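Local coordinates for clavulanic acid biosynthesis oligopeptide binding protein 2 (Streptomyces clavuligerus, PDB 2WOL) that probably binds oligopeptides or related solutes as an extracellular binding protein of the clavulanic acid biosynthetic pathway, at residues A[166-169]-A[170-173]; A[125-128]-A[129-132]. One frame throughout, in Å; residues are numbered along the deposited sequence. Where two conformers were deposited one is given.

Contact 1: A[166-169]-A[170-173]; sequences TPDE and HTIV
D168 OD1 accepts two hydrogen bonds at the turn between strands 164-166 and 171-175. The hydroxyl OG1 of T171 donates to it at 2.7 Å, and the backbone N of H170 does so at 2.9 Å. The two donors arrive from opposite faces of the carboxylate plane: the hydroxyl from above it, the amide on the anti side and 31° out. The bond to H170 N closes an Asx turn, laid over the type I turn that runs from D168 to T171. D168 can fold its carboxylate back over that turn because CG sits between the backbone N and carbonyl carbon (chi1 63°). The main-chain bond from T171 N to D168 O is weak, at 3.3 Å, and the two bonds to OD1 add to it. Threonine suits its place twice over: OG1 serves the aspartate while its methyl CG2 rests on P167 CG at 3.8 Å, the two side chains crossing at about a right angle. T166 CG2 lies 4.1 Å from I172 CG1, while T166 OG1 hydrogen-bonds D118 OD1 on helix 117-127. With an N-H and a hydroxyl both donating to OD1, D168 would be expected to remain ionised; its bonds bridge to H170 and T171 across this surface hairpin turn.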
loop_
_atom_site.group_PDB
_atom_site.type_symbol
_atom_site.label_atom_id
_atom_site.label_comp_id
_atom_site.label_asym_id
_atom_site.label_seq_id
_atom_site.Cartn_x
_atom_site.Cartn_y
_atom_site.Cartn_z
ATOM N N THR A 166 -26.363 12.917 -7.067
ATOM C CA THR A 166 -27.171 11.809 -6.578
ATOM C C THR A 166 -28.610 11.951 -7.094
ATOM O O THR A 166 -29.503 12.344 -6.336
ATOM C CB THR A 166 -27.151 11.710 -5.032
ATOM O OG1 THR A 166 -27.518 12.976 -4.461
ATOM C CG2 THR A 166 -25.759 11.323 -4.532
ATOM N N PRO A 167 -28.837 11.631 -8.390
ATOM C CA PRO A 167 -30.168 11.827 -8.993
ATOM C C PRO A 167 -31.298 11.081 -8.277
ATOM O O PRO A 167 -32.440 11.536 -8.306
ATOM C CB PRO A 167 -29.996 11.325 -10.433
ATOM C CG PRO A 167 -28.748 10.518 -10.433
ATOM C CD PRO A 167 -27.872 11.078 -9.358
ATOM N N ASP A 168 -30.986 9.947 -7.655
ATOM C CA ASP A 168 -31.894 9.320 -6.693
ATOM C C ASP A 168 -31.118 8.625 -5.568
ATOM O O ASP A 168 -29.881 8.656 -5.551
ATOM C CB ASP A 168 -32.913 8.385 -7.379
ATOM C CG ASP A 168 -32.266 7.198 -8.084
ATOM O OD1 ASP A 168 -31.254 6.666 -7.585
ATOM O OD2 ASP A 168 -32.796 6.774 -9.134
ATOM N N GLU A 169 -31.839 7.993 -4.643
ATOM C CA GLU A 169 -31.225 7.379 -3.460
ATOM C C GLU A 169 -30.333 6.173 -3.778
ATOM O O GLU A 169 -29.605 5.693 -2.905
ATOM C CB GLU A 169 -32.298 6.983 -2.436
ATOM C CG GLU A 169 -32.975 8.164 -1.737
ATOM C CD GLU A 169 -34.158 8.737 -2.509
ATOM O OE1 GLU A 169 -34.473 8.241 -3.615
ATOM O OE2 GLU A 169 -34.780 9.694 -1.999
ATOM N N HIS A 170 -30.385 5.698 -5.023
ATOM C CA HIS A 170 -29.632 4.512 -5.429
ATOM C C HIS A 170 -28.727 4.750 -6.641
ATOM O O HIS A 170 -28.305 3.802 -7.308
ATOM C CB HIS A 170 -30.588 3.339 -5.672
ATOM C CG HIS A 170 -31.435 3.010 -4.484
ATOM N ND1 HIS A 170 -30.933 2.389 -3.360
ATOM C CD2 HIS A 170 -32.744 3.244 -4.232
ATOM C CE1 HIS A 170 -31.899 2.243 -2.471
ATOM N NE2 HIS A 170 -33.009 2.751 -2.977
ATOM N N THR A 171 -28.418 6.016 -6.907
ATOM C CA THR A 171 -27.560 6.381 -8.029
ATOM C C THR A 171 -26.575 7.462 -7.614
ATOM O O THR A 171 -26.939 8.421 -6.930
ATOM C CB THR A 171 -28.385 6.871 -9.242
ATOM O OG1 THR A 171 -29.469 5.964 -9.479
ATOM C CG2 THR A 171 -27.525 6.959 -10.498
ATOM N N ILE A 172 -25.322 7.297 -8.023
ATOM C CA ILE A 172 -24.301 8.304 -7.775
ATOM C C ILE A 172 -23.440 8.512 -9.018
ATOM O O ILE A 172 -23.042 7.545 -9.684
ATOM C CB ILE A 172 -23.455 7.979 -6.500
ATOM C CG1 ILE A 172 -22.593 9.186 -6.093
ATOM C CG2 ILE A 172 -22.630 6.689 -6.674
ATOM C CD1 ILE A 172 -22.111 9.140 -4.653
ATOM N N VAL A 173 -23.192 9.780 -9.344
ATOM C CA VAL A 173 -22.421 10.154 -10.530
ATOM C C VAL A 173 -21.241 11.037 -10.130
ATOM O O VAL A 173 -21.427 12.075 -9.493
ATOM C CB VAL A 173 -23.296 10.912 -11.569
ATOM C CG1 VAL A 173 -22.478 11.279 -12.802
ATOM C CG2 VAL A 173 -24.511 10.077 -11.968
#

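Contact 2: A[125-128]-A[129-132]; sequences QRVF and AQDV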
loop_
_atom_site.group_PDB
_atom_site.type_symbol
_atom_site.label_atom_id
_atom_site.label_comp_id
_atom_site.label_asym_id
_atom_site.label_seq_id
_atom_site.Cartn_x
_atom_site.Cartn_y
_atom_site.Cartn_z
ATOM N N GLN A 125 -17.216 13.546 0.426
ATOM C CA GLN A 125 -17.150 14.935 0.874
ATOM C C GLN A 125 -16.323 15.094 2.147
ATOM O O GLN A 125 -15.558 16.054 2.267
ATOM C CB GLN A 125 -18.557 15.501 1.064
ATOM C CG GLN A 125 -19.242 15.800 -0.254
ATOM C CD GLN A 125 -20.687 16.248 -0.124
ATOM O OE1 GLN A 125 -21.285 16.669 -1.109
ATOM N NE2 GLN A 125 -21.261 16.131 1.072
ATOM N N ARG A 126 -16.469 14.152 3.082
ATOM C CA ARG A 126 -15.712 14.151 4.339
ATOM C C ARG A 126 -14.202 14.243 4.133
ATOM O O ARG A 126 -13.502 14.897 4.907
ATOM C CB ARG A 126 -16.021 12.895 5.161
ATOM C CG ARG A 126 -17.397 12.871 5.774
ATOM C CD ARG A 126 -17.637 11.554 6.483
ATOM N NE ARG A 126 -17.241 11.598 7.890
ATOM C CZ ARG A 126 -16.281 10.859 8.447
ATOM N NH1 ARG A 126 -15.570 9.996 7.725
ATOM N NH2 ARG A 126 -16.026 10.993 9.738
ATOM N N VAL A 127 -13.705 13.565 3.101
ATOM C CA VAL A 127 -12.276 13.574 2.780
ATOM C C VAL A 127 -11.741 15.004 2.615
ATOM O O VAL A 127 -10.585 15.289 2.947
ATOM C CB VAL A 127 -11.986 12.719 1.520
ATOM C CG1 VAL A 127 -10.521 12.826 1.093
ATOM C CG2 VAL A 127 -12.372 11.260 1.766
ATOM N N PHE A 128 -12.597 15.903 2.129
ATOM C CA PHE A 128 -12.216 17.299 1.905
ATOM C C PHE A 128 -11.992 18.085 3.197
ATOM O O PHE A 128 -11.325 19.120 3.180
ATOM C CB PHE A 128 -13.272 18.012 1.057
ATOM C CG PHE A 128 -13.225 17.655 -0.401
ATOM C CD1 PHE A 128 -13.656 16.406 -0.840
ATOM C CD2 PHE A 128 -12.764 18.575 -1.343
ATOM C CE1 PHE A 128 -13.622 16.078 -2.183
ATOM C CE2 PHE A 128 -12.725 18.252 -2.695
ATOM C CZ PHE A 128 -13.158 17.003 -3.116
ATOM N N ALA A 129 -12.552 17.601 4.306
ATOM C CA ALA A 129 -12.416 18.280 5.592
ATOM C C ALA A 129 -11.124 17.851 6.288
ATOM O O ALA A 129 -11.152 17.222 7.346
ATOM C CB ALA A 129 -13.634 18.012 6.475
ATOM N N GLN A 130 -9.992 18.209 5.686
ATOM C CA GLN A 130 -8.679 17.799 6.192
ATOM C C GLN A 130 -8.292 18.452 7.521
ATOM O O GLN A 130 -7.392 17.973 8.218
ATOM C CB GLN A 130 -7.596 18.008 5.127
ATOM C CG GLN A 130 -7.636 16.966 4.014
ATOM C CD GLN A 130 -7.329 15.568 4.528
ATOM O OE1 GLN A 130 -6.240 15.310 5.047
ATOM N NE2 GLN A 130 -8.288 14.665 4.395
ATOM N N ASP A 131 -8.990 19.529 7.872
ATOM C CA ASP A 131 -8.826 20.173 9.176
ATOM C C ASP A 131 -9.459 19.376 10.322
ATOM O O ASP A 131 -9.055 19.515 11.481
ATOM C CB ASP A 131 -9.388 21.603 9.146
ATOM C CG ASP A 131 -10.850 21.666 8.710
ATOM O OD1 ASP A 131 -11.298 20.814 7.916
ATOM O OD2 ASP A 131 -11.561 22.595 9.153
ATOM N N VAL A 132 -10.448 18.545 9.999
ATOM C CA VAL A 132 -11.173 17.771 11.008
ATOM C C VAL A 132 -10.849 16.274 10.934
ATOM O O VAL A 132 -10.750 15.606 11.973
ATOM C CB VAL A 132 -12.706 18.009 10.898
ATOM C CG1 VAL A 132 -13.479 17.144 11.892
ATOM C CG2 VAL A 132 -13.031 19.478 11.135
#
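The carboxyl-terminal end of helix 117-127 runs out here, and the chain turns away towards helix 140-144. The backbone N of A129 still reaches back three residues, bonding to R126 O at 2.9 Å. F128 N bonds to Q125 O with the same spacing, so the last turn is wound in the 3-10 manner. The methyl of A129 lies against the oxygen its own N-H uses, with CB 3.5 Å from R126 O; so small a side chain fits this buried place beside the main chain. A129 is also the centre of an inverse gamma turn, in which Q130 N makes a weak bond to F128 O. A side-chain bond spans the same end: Q130 NE2 donates to V127 O at 2.8 Å. This bond is nearly straight, with an N-H...O angle of 170°, and it lies in the carbonyl plane and close to the amide plane of the glutamine. A bend at chi2 (-65°) folds the glutamine chain back towards the helix, where Q130 CG also comes within 3.6 Å of V127 O. Glutamine is well suited because its amide N-H can serve a carbonyl near the end of the helix. Side chains of this end also meet neighbouring parts of the fold. R126 forms salt bridges through NH2 with D47 and through NE with D200, Q125 OE1 accepts from L161 N, and F128 meets Y151 edge-to-face while packing on I141 and L144. The arrangement is a helix terminus passing into an inverse gamma turn, with a side-chain amide taking up a main-chain carbonyl at the C-terminal end.

In the fold
Helix 117-127 joins the two contacts. Its first residue, S117, hydrogen-bonds through OG to D168 O and through its backbone to E169, so the hairpin turn of contact 1 sits at the start of the helix, whereas contact 2 lies at its far end. Their centres are 22 Å apart; the nearest atoms come within about 8 Å, and they do not touch. Strand 171-175 of contact 1 belongs to a four-stranded antiparallel sheet and packs I172 against V120 and R121 of the helix. The centre of contact 1, at the surface, is about 30 Å from the centre of the chain, and that of contact 2, which is buried, about 21 Å. The two contacts thus lie at opposite ends of one helix that packs on this sheet.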